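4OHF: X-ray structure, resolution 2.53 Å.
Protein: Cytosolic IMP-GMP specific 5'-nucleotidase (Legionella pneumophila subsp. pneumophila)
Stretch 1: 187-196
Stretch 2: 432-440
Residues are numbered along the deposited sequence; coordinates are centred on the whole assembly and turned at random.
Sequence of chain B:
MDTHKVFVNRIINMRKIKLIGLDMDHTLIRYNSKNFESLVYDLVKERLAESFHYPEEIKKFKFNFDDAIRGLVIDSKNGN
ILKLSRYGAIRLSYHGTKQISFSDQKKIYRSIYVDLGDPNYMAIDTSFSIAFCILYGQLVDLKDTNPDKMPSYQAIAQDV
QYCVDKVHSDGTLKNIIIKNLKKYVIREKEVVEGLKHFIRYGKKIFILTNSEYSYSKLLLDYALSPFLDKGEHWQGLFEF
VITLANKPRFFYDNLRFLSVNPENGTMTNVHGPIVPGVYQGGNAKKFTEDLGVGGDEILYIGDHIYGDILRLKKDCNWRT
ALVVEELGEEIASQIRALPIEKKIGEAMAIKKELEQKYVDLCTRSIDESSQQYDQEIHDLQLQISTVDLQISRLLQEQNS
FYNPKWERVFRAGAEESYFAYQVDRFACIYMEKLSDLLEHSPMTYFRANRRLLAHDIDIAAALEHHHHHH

Stretch 1 (187-196) REKEVVEGLK
Stretch 2 432-440: EKLSDLLEH

Stretch 1 enters as extended loop at Arg187 and Glu188 (phi/psi -151/111 at Glu188), then forms a regular helix through Lys196, with phi near -60° and psi near -45°. Its hydrogen bonds include Gly194 N to Glu190 O, 2.7 Å, and Leu195 N to Val191 O, 2.9 Å. Stretch 2 is extended at Lys433 (-154/154), then makes a short, weakly bonded helix over about 434-438. Leu438 N donates a hydrogen bond to Leu434 O at 2.9 Å.

The two helices run in roughly the same direction, at 36°, with axes 8.8 Å apart at closest approach. Val191 CA lies 5.1 Å from Ser435 CA, and Gly194 CA lies 4.7 Å from Leu438 CA. The contact buries 373 Å² in total.

Close packing centres on Gly194. With no side chain, it lets Leu438 CB approach Gly194 CA to 3.6 Å; an ideal CB on Gly194 would lie 2.5 Å from Leu438 CB, a clash. Leu438 (chi1 m, chi2 t) points toward stretch 1. Leu438 CD1 sits 3.9 Å from Leu195 CD2, an apolar contact. Leu438 CD1 also lies 3.8 Å from Val191 O, a van der Waals contact with the backbone. Leu195 is also m, t. Glu190 (m, p) packs its CB 3.9 Å from Ser435 CB.

One direct hydrogen bond crosses the interface. The CA-to-CB bond of Glu188 points toward stretch 2. The side chain is extended (t, t), which brings its carboxylate to Ser435 (chi1 p). Ser435 OG donates to Glu188 OE1 at a very short 2.4 Å. A water extends this link: it donates to Glu188 OE2 at 3.0 Å and accepts from Ser435 N at 3.2 Å. The carboxylate therefore engages both hydroxyl and backbone of Ser435, the latter through water.

Within stretch 2, Asp436 (chi1 m) binds Lys433 twice. Lys433 N donates to Asp436 OD1 at 3.1 Å, and Lys433 NZ forms a salt bridge with Asp436 OD2 at 3.2 Å.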

ATOM      1  N   ARG B 187      35.263 -12.555  26.297  1.00 51.06           N
ATOM      2  CA  ARG B 187      36.251 -11.484  26.270  1.00 53.82           C
ATOM      3  C   ARG B 187      37.294 -11.789  25.203  1.00 55.13           C
ATOM      4  O   ARG B 187      37.603 -12.946  24.931  1.00 56.56           O
ATOM      5  CB  ARG B 187      36.916 -11.361  27.633  1.00 56.04           C
ATOM      6  CG  ARG B 187      36.013 -10.756  28.699  1.00 57.98           C
ATOM      7  CD  ARG B 187      36.464 -11.162  30.093  1.00 61.01           C
ATOM      8  NE  ARG B 187      36.280 -10.085  31.061  1.00 60.81           N
ATOM      9  CZ  ARG B 187      36.511 -10.208  32.363  1.00 61.48           C
ATOM     10  NH1 ARG B 187      36.931 -11.371  32.855  1.00 61.05           N
ATOM     11  NH2 ARG B 187      36.334  -9.166  33.166  1.00 59.63           N
ATOM     12  N   GLU B 188      37.836 -10.752  24.587  1.00 56.91           N
ATOM     13  CA  GLU B 188      38.817 -10.951  23.532  1.00 57.67           C
ATOM     14  C   GLU B 188      39.772  -9.775  23.463  1.00 57.61           C
ATOM     15  O   GLU B 188      39.380  -8.675  23.078  1.00 58.97           O
ATOM     16  CB  GLU B 188      38.101 -11.129  22.179  1.00 57.18           C
ATOM     17  CG  GLU B 188      39.024 -11.146  20.954  1.00 58.74           C
ATOM     18  CD  GLU B 188      38.266 -11.244  19.628  1.00 59.54           C
ATOM     19  OE1 GLU B 188      38.922 -11.200  18.564  1.00 59.95           O
ATOM     20  OE2 GLU B 188      37.022 -11.368  19.646  1.00 57.14           O
ATOM     21  N   LYS B 189      41.023 -10.013  23.838  1.00 56.70           N
ATOM     22  CA  LYS B 189      42.045  -8.974  23.803  1.00 56.80           C
ATOM     23  C   LYS B 189      42.118  -8.277  22.446  1.00 54.64           C
ATOM     24  O   LYS B 189      42.186  -7.054  22.369  1.00 54.73           O
ATOM     25  CB  LYS B 189      43.418  -9.571  24.143  1.00 58.49           C
ATOM     26  CG  LYS B 189      44.578  -8.587  23.998  1.00 63.16           C
ATOM     27  CD  LYS B 189      45.881  -9.071  24.653  1.00 65.17           C
ATOM     28  CE  LYS B 189      46.450 -10.336  23.999  1.00 67.13           C
ATOM     29  NZ  LYS B 189      45.594 -11.543  24.206  1.00 66.96           N
ATOM     30  N   GLU B 190      42.091  -9.056  21.379  1.00 53.30           N
ATOM     31  CA  GLU B 190      42.175  -8.499  20.038  1.00 54.20           C
ATOM     32  C   GLU B 190      41.242  -7.307  19.778  1.00 53.29           C
ATOM     33  O   GLU B 190      41.636  -6.341  19.123  1.00 53.07           O
ATOM     34  CB  GLU B 190      41.917  -9.597  19.002  1.00 56.80           C
ATOM     35  CG  GLU B 190      42.974 -10.718  18.941  1.00 59.40           C
ATOM     36  CD  GLU B 190      43.109 -11.528  20.246  1.00 62.97           C
ATOM     37  OE1 GLU B 190      42.089 -11.993  20.807  1.00 61.17           O
ATOM     38  OE2 GLU B 190      44.256 -11.714  20.710  1.00 65.23           O
ATOM     39  N   VAL B 191      40.012  -7.366  20.282  1.00 51.16           N
ATOM     40  CA  VAL B 191      39.060  -6.280  20.068  1.00 49.46           C
ATOM     41  C   VAL B 191      39.642  -4.959  20.540  1.00 49.33           C
ATOM     42  O   VAL B 191      39.633  -3.979  19.802  1.00 48.56           O
ATOM     43  CB  VAL B 191      37.713  -6.521  20.811  1.00 49.13           C
ATOM     44  CG1 VAL B 191      36.864  -5.264  20.770  1.00 46.28           C
ATOM     45  CG2 VAL B 191      36.958  -7.664  20.170  1.00 45.45           C
ATOM     46  N   VAL B 192      40.147  -4.941  21.772  1.00 49.33           N
ATOM     47  CA  VAL B 192      40.736  -3.733  22.333  1.00 48.85           C
ATOM     48  C   VAL B 192      41.954  -3.285  21.531  1.00 49.05           C
ATOM     49  O   VAL B 192      42.081  -2.105  21.192  1.00 48.17           O
ATOM     50  CB  VAL B 192      41.115  -3.939  23.817  1.00 48.26           C
ATOM     51  CG1 VAL B 192      42.023  -2.822  24.298  1.00 47.72           C
ATOM     52  CG2 VAL B 192      39.847  -3.944  24.662  1.00 48.33           C
ATOM     53  N   GLU B 193      42.845  -4.215  21.219  1.00 48.90           N
ATOM     54  CA  GLU B 193      44.018  -3.852  20.433  1.00 51.01           C
ATOM     55  C   GLU B 193      43.554  -3.267  19.105  1.00 49.61           C
ATOM     56  O   GLU B 193      44.093  -2.262  18.628  1.00 50.12           O
ATOM     57  CB  GLU B 193      44.912  -5.069  20.170  1.00 54.02           C
ATOM     58  CG  GLU B 193      45.478  -5.748  21.414  1.00 62.06           C
ATOM     59  CD  GLU B 193      45.903  -4.755  22.509  1.00 68.14           C
ATOM     60  OE1 GLU B 193      46.576  -3.739  22.184  1.00 69.73           O
ATOM     61  OE2 GLU B 193      45.566  -5.000  23.700  1.00 69.11           O
ATOM     62  N   GLY B 194      42.540  -3.899  18.521  1.00 47.81           N
ATOM     63  CA  GLY B 194      42.000  -3.456  17.250  1.00 45.91           C
ATOM     64  C   GLY B 194      41.478  -2.039  17.271  1.00 46.04           C
ATOM     65  O   GLY B 194      41.772  -1.246  16.375  1.00 45.51           O
ATOM     66  N   LEU B 195      40.689  -1.715  18.285  1.00 46.03           N
ATOM     67  CA  LEU B 195      40.165  -0.376  18.401  1.00 47.97           C
ATOM     68  C   LEU B 195      41.332   0.599  18.500  1.00 48.90           C
ATOM     69  O   LEU B 195      41.389   1.594  17.772  1.00 48.93           O
ATOM     70  CB  LEU B 195      39.265  -0.268  19.630  1.00 49.33           C
ATOM     71  CG  LEU B 195      37.958  -1.046  19.475  1.00 49.24           C
ATOM     72  CD1 LEU B 195      37.191  -1.060  20.782  1.00 48.88           C
ATOM     73  CD2 LEU B 195      37.135  -0.414  18.375  1.00 48.75           C
ATOM     74  N   LYS B 196      42.270   0.306  19.393  1.00 49.22           N
ATOM     75  CA  LYS B 196      43.425   1.167  19.557  1.00 49.93           C
ATOM     76  C   LYS B 196      44.097   1.342  18.209  1.00 51.39           C
ATOM     77  O   LYS B 196      44.418   2.452  17.796  1.00 52.05           O
ATOM     78  CB  LYS B 196      44.399   0.568  20.559  1.00 47.87           C
ATOM     79  CG  LYS B 196      44.014   0.797  22.005  1.00 45.23           C
ATOM     80  CD  LYS B 196      45.201   0.491  22.886  1.00 47.74           C
ATOM     81  CE  LYS B 196      44.900   0.647  24.362  1.00 47.80           C
ATOM     82  NZ  LYS B 196      46.128   0.442  25.192  1.00 47.81           N
ATOM     83  N   GLU B 432      33.164 -12.909  10.413  1.00 39.51           N
ATOM     84  CA  GLU B 432      32.604 -13.656  11.521  1.00 39.48           C
ATOM     85  C   GLU B 432      32.581 -12.821  12.796  1.00 39.08           C
ATOM     86  O   GLU B 432      31.670 -12.965  13.607  1.00 41.41           O
ATOM     87  CB  GLU B 432      33.393 -14.933  11.755  1.00 40.65           C
ATOM     88  CG  GLU B 432      33.114 -15.563  13.101  1.00 43.16           C
ATOM     89  CD  GLU B 432      34.108 -16.652  13.440  1.00 45.85           C
ATOM     90  OE1 GLU B 432      35.281 -16.528  13.017  1.00 49.69           O
ATOM     91  OE2 GLU B 432      33.725 -17.614  14.138  1.00 45.92           O
ATOM     92  N   LYS B 433      33.578 -11.960  12.987  1.00 36.51           N
ATOM     93  CA  LYS B 433      33.620 -11.110  14.176  1.00 35.19           C
ATOM     94  C   LYS B 433      34.413  -9.823  13.951  1.00 34.35           C
ATOM     95  O   LYS B 433      35.303  -9.755  13.111  1.00 33.09           O
ATOM     96  CB  LYS B 433      34.197 -11.885  15.376  1.00 36.35           C
ATOM     97  CG  LYS B 433      35.616 -12.403  15.183  1.00 35.59           C
ATOM     98  CD  LYS B 433      36.116 -13.102  16.430  1.00 38.97           C
ATOM     99  CE  LYS B 433      37.514 -13.640  16.219  1.00 37.86           C
ATOM    100  NZ  LYS B 433      37.508 -14.474  14.990  1.00 44.58           N
ATOM    101  N   LEU B 434      34.079  -8.803  14.722  1.00 34.33           N
ATOM    102  CA  LEU B 434      34.695  -7.489  14.622  1.00 35.80           C
ATOM    103  C   LEU B 434      36.228  -7.429  14.582  1.00 37.98           C
ATOM    104  O   LEU B 434      36.804  -6.635  13.816  1.00 37.93           O
ATOM    105  CB  LEU B 434      34.181  -6.629  15.768  1.00 35.58           C
ATOM    106  CG  LEU B 434      34.601  -5.169  15.816  1.00 36.80           C
ATOM    107  CD1 LEU B 434      34.128  -4.409  14.548  1.00 38.04           C
ATOM    108  CD2 LEU B 434      33.981  -4.570  17.057  1.00 35.53           C
ATOM    109  N   SER B 435      36.901  -8.242  15.394  1.00 36.91           N
ATOM    110  CA  SER B 435      38.358  -8.200  15.403  1.00 37.22           C
ATOM    111  C   SER B 435      38.893  -8.645  14.039  1.00 37.36           C
ATOM    112  O   SER B 435      40.040  -8.362  13.689  1.00 36.16           O
ATOM    113  CB  SER B 435      38.924  -9.082  16.530  1.00 37.11           C
ATOM    114  OG  SER B 435      38.666 -10.455  16.306  1.00 36.83           O
ATOM    115  N   ASP B 436      38.067  -9.348  13.268  1.00 37.46           N
ATOM    116  CA  ASP B 436      38.491  -9.765  11.936  1.00 37.18           C
ATOM    117  C   ASP B 436      38.731  -8.464  11.168  1.00 36.62           C
ATOM    118  O   ASP B 436      39.778  -8.257  10.560  1.00 37.13           O
ATOM    119  CB  ASP B 436      37.408 -10.613  11.247  1.00 36.73           C
ATOM    120  CG  ASP B 436      37.288 -12.018  11.843  1.00 40.48           C
ATOM    121  OD1 ASP B 436      36.274 -12.710  11.553  1.00 40.48           O
ATOM    122  OD2 ASP B 436      38.202 -12.431  12.602  1.00 38.53           O
ATOM    123  N   LEU B 437      37.762  -7.566  11.218  1.00 36.70           N
ATOM    124  CA  LEU B 437      37.921  -6.294  10.541  1.00 37.74           C
ATOM    125  C   LEU B 437      39.023  -5.444  11.180  1.00 38.26           C
ATOM    126  O   LEU B 437      39.912  -4.953  10.482  1.00 39.40           O
ATOM    127  CB  LEU B 437      36.605  -5.514  10.547  1.00 35.54           C
ATOM    128  CG  LEU B 437      36.702  -4.084  10.012  1.00 37.59           C
ATOM    129  CD1 LEU B 437      37.163  -4.114   8.565  1.00 38.68           C
ATOM    130  CD2 LEU B 437      35.357  -3.396  10.135  1.00 36.37           C
ATOM    131  N   LEU B 438      38.983  -5.282  12.500  1.00 38.60           N
ATOM    132  CA  LEU B 438      39.963  -4.430  13.171  1.00 40.58           C
ATOM    133  C   LEU B 438      41.406  -4.891  13.044  1.00 42.27           C
ATOM    134  O   LEU B 438      42.325  -4.168  13.413  1.00 42.99           O
ATOM    135  CB  LEU B 438      39.597  -4.260  14.645  1.00 39.55           C
ATOM    136  CG  LEU B 438      38.209  -3.676  14.923  1.00 39.58           C
ATOM    137  CD1 LEU B 438      37.964  -3.653  16.418  1.00 39.76           C
ATOM    138  CD2 LEU B 438      38.104  -2.283  14.344  1.00 40.88           C
ATOM    139  N   GLU B 439      41.603  -6.087  12.506  1.00 44.97           N
ATOM    140  CA  GLU B 439      42.941  -6.641  12.339  1.00 46.55           C
ATOM    141  C   GLU B 439      43.502  -6.220  10.973  1.00 46.52           C
ATOM    142  O   GLU B 439      44.666  -6.445  10.660  1.00 44.53           O
ATOM    143  CB  GLU B 439      42.869  -8.165  12.417  1.00 50.81           C
ATOM    144  CG  GLU B 439      44.031  -8.792  13.131  1.00 57.25           C
ATOM    145  CD  GLU B 439      43.942  -8.591  14.628  1.00 61.19           C
ATOM    146  OE1 GLU B 439      43.208  -9.361  15.288  1.00 63.11           O
ATOM    147  OE2 GLU B 439      44.594  -7.656  15.142  1.00 64.74           O
ATOM    148  N   HIS B 440      42.636  -5.647  10.149  1.00 47.40           N
ATOM    149  CA  HIS B 440      43.020  -5.160   8.834  1.00 45.84           C
ATOM    150  C   HIS B 440      43.515  -3.731   8.971  1.00 45.61           C
ATOM    151  O   HIS B 440      43.383  -3.101  10.020  1.00 43.69           O
ATOM    152  CB  HIS B 440      41.827  -5.182   7.883  1.00 44.45           C
ATOM    153  CG  HIS B 440      41.477  -6.549   7.395  1.00 46.48           C
ATOM    154  ND1 HIS B 440      41.031  -7.548   8.231  1.00 47.23           N
ATOM    155  CD2 HIS B 440      41.530  -7.093   6.155  1.00 48.10           C
ATOM    156  CE1 HIS B 440      40.825  -8.648   7.529  1.00 47.48           C
ATOM    157  NE2 HIS B 440      41.120  -8.400   6.265  1.00 45.90           N
TER
HETATM  158  O   HOH W   1      35.373  -9.631  17.855  1.00 39.10           O